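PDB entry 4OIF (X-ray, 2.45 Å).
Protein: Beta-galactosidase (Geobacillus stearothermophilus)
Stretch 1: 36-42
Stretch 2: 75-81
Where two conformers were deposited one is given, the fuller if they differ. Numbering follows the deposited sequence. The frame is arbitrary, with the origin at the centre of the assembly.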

# COMPACT_ATOMS: atom_id res chain seq x y z
N ASP A 36 2.87 3.46 44.95
CA ASP A 36 1.85 4.19 44.21
C ASP A 36 1.20 5.31 45.02
O ASP A 36 1.02 6.42 44.52
CB ASP A 36 0.77 3.22 43.71
CG ASP A 36 1.15 2.52 42.42
OD1 ASP A 36 2.02 3.06 41.69
OD2 ASP A 36 0.58 1.44 42.12
N LEU A 37 0.85 5.02 46.27
CA LEU A 37 0.12 5.98 47.09
C LEU A 37 1.01 7.18 47.46
O LEU A 37 0.61 8.35 47.33
CB LEU A 37 -0.43 5.28 48.34
CG LEU A 37 -1.45 4.15 48.10
CD1 LEU A 37 -1.87 3.43 49.40
CD2 LEU A 37 -2.67 4.67 47.35
N GLU A 38 2.23 6.87 47.90
CA GLU A 38 3.23 7.89 48.22
C GLU A 38 3.50 8.78 47.01
O GLU A 38 3.53 10.01 47.12
CB GLU A 38 4.53 7.22 48.69
CG GLU A 38 4.34 6.35 49.94
CD GLU A 38 5.37 5.24 50.08
OE1 GLU A 38 6.27 5.12 49.22
OE2 GLU A 38 5.27 4.46 51.06
N LEU A 39 3.67 8.16 45.85
CA LEU A 39 3.97 8.93 44.65
C LEU A 39 2.74 9.73 44.19
O LEU A 39 2.86 10.80 43.58
CB LEU A 39 4.46 8.02 43.53
CG LEU A 39 5.70 7.18 43.87
CD1 LEU A 39 6.47 6.78 42.61
CD2 LEU A 39 6.60 7.89 44.88
N MET A 40 1.56 9.22 44.51
CA MET A 40 0.34 9.94 44.25
C MET A 40 0.35 11.21 45.06
O MET A 40 0.03 12.29 44.55
CB MET A 40 -0.87 9.08 44.58
CG MET A 40 -1.20 8.08 43.49
SD MET A 40 -2.47 6.89 43.93
CE MET A 40 -2.54 5.92 42.42
N LYS A 41 0.77 11.12 46.32
CA LYS A 41 0.92 12.36 47.09
C LYS A 41 1.97 13.29 46.45
O LYS A 41 1.71 14.46 46.23
CB LYS A 41 1.26 12.06 48.54
CG LYS A 41 0.18 11.21 49.23
CD LYS A 41 0.27 11.29 50.74
CE LYS A 41 1.67 11.03 51.24
NZ LYS A 41 1.81 11.10 52.72
N LEU A 42 3.14 12.75 46.11
CA LEU A 42 4.21 13.62 45.62
C LEU A 42 3.88 14.28 44.28
O LEU A 42 4.41 15.35 43.98
CB LEU A 42 5.52 12.84 45.50
CG LEU A 42 6.10 12.36 46.84
CD1 LEU A 42 7.29 11.46 46.62
CD2 LEU A 42 6.47 13.52 47.73
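Stretch 2 (75-81) DDIYRIG

The contact centres on Ile80, the first residue after a helix to leave helical phi/psi (-87/15), though Asp76 and Arg79 within the helix also touch stretch 1. Ile80 has 82 Å² of its own surface covered, more than any other residue of stretch 2. No hydrogen bond joins the two stretches, so packing alone accounts for the 290 Å² buried between them.

Stretch 1 is helical throughout, as Met40 N to Asp36 O at 2.9 Å attests. Residues Asp75 to Arg79 are the end of a helix that begins earlier in the chain, with Arg79 N bonded to Asp75 O at 2.9 Å. The next bond in the series, Ile80 N to Asp76 O, is weak at 3.4 Å, and Gly81 N instead reaches Tyr78 O at 2.9 Å, one residue short of the helical spacing. The two stretches run in the same general direction, N to C.

The nearest CA atoms across the stretches are those of Leu37 and Ile80, 7.2 Å apart, and both residues direct CA-to-CB toward the opposing stretch. Ile80, with chi1 in p and chi2 in t, brings its CD1 to 3.8 Å from Leu37 CD2 and to 3.9 Å from Met40 CB. One methyl thus meets residues three apart in sequence, about one turn of helix. Lys41 adds a looser contact, its CG lying 4.4 Å from Ile80 CB.

Leu37 also reaches back along stretch 2: its CD1 is 3.8 Å from Asp76 CB and 3.7 Å from Arg79 NH2, the latter an oblique approach to the guanidinium. Arg79 points its CA-to-CB bond sideways, but the end of its side chain comes nearer. There a salt bridge within stretch 2, Arg79 NH1 to Asp76 OD1 at 2.7 Å, ties the guanidinium to the carboxylate beside Leu37.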

# COMPACT_ATOMS: atom_id res chain seq x y z
N ASP A 75 -10.54 2.01 49.28
CA ASP A 75 -10.22 2.47 50.62
C ASP A 75 -8.89 3.24 50.63
O ASP A 75 -8.82 4.31 51.20
CB ASP A 75 -10.19 1.32 51.61
CG ASP A 75 -11.59 0.85 52.00
OD1 ASP A 75 -12.56 1.56 51.65
OD2 ASP A 75 -11.71 -0.21 52.65
N ASP A 76 -7.87 2.69 49.99
CA ASP A 76 -6.53 3.27 49.98
C ASP A 76 -6.49 4.63 49.30
O ASP A 76 -5.82 5.55 49.77
CB ASP A 76 -5.53 2.34 49.27
CG ASP A 76 -5.13 1.18 50.12
OD1 ASP A 76 -5.43 1.20 51.32
OD2 ASP A 76 -4.48 0.25 49.60
N ILE A 77 -7.17 4.75 48.17
CA ILE A 77 -7.16 6.00 47.45
C ILE A 77 -7.91 7.02 48.28
O ILE A 77 -7.47 8.17 48.39
CB ILE A 77 -7.77 5.85 46.05
CG1 ILE A 77 -6.75 5.16 45.15
CG2 ILE A 77 -8.19 7.20 45.47
CD1 ILE A 77 -7.34 4.72 43.85
N TYR A 78 -9.02 6.58 48.89
CA TYR A 78 -9.77 7.47 49.77
C TYR A 78 -8.90 7.98 50.94
O TYR A 78 -8.93 9.15 51.30
CB TYR A 78 -11.03 6.75 50.29
CG TYR A 78 -11.99 7.63 51.07
CD1 TYR A 78 -12.48 8.82 50.54
CD2 TYR A 78 -12.44 7.25 52.33
CE1 TYR A 78 -13.36 9.61 51.24
CE2 TYR A 78 -13.32 8.05 53.05
CZ TYR A 78 -13.77 9.23 52.49
OH TYR A 78 -14.65 10.03 53.18
N ARG A 79 -8.10 7.08 51.50
CA ARG A 79 -7.27 7.37 52.66
C ARG A 79 -6.33 8.55 52.41
O ARG A 79 -6.15 9.41 53.27
CB ARG A 79 -6.47 6.13 53.06
CG ARG A 79 -5.82 6.20 54.43
CD ARG A 79 -5.19 4.85 54.82
NE ARG A 79 -3.81 4.74 54.35
CZ ARG A 79 -3.38 3.84 53.48
NH1 ARG A 79 -4.21 2.95 52.97
NH2 ARG A 79 -2.11 3.83 53.11
N ILE A 80 -5.71 8.57 51.23
CA ILE A 80 -4.78 9.65 50.89
C ILE A 80 -5.50 10.85 50.28
O ILE A 80 -4.87 11.72 49.68
CB ILE A 80 -3.70 9.17 49.90
CG1 ILE A 80 -4.33 8.77 48.57
CG2 ILE A 80 -2.90 8.01 50.49
CD1 ILE A 80 -3.32 8.41 47.52
N GLY A 81 -6.82 10.91 50.42
CA GLY A 81 -7.57 12.08 50.02
C GLY A 81 -7.96 12.11 48.55
O GLY A 81 -8.23 13.18 48.01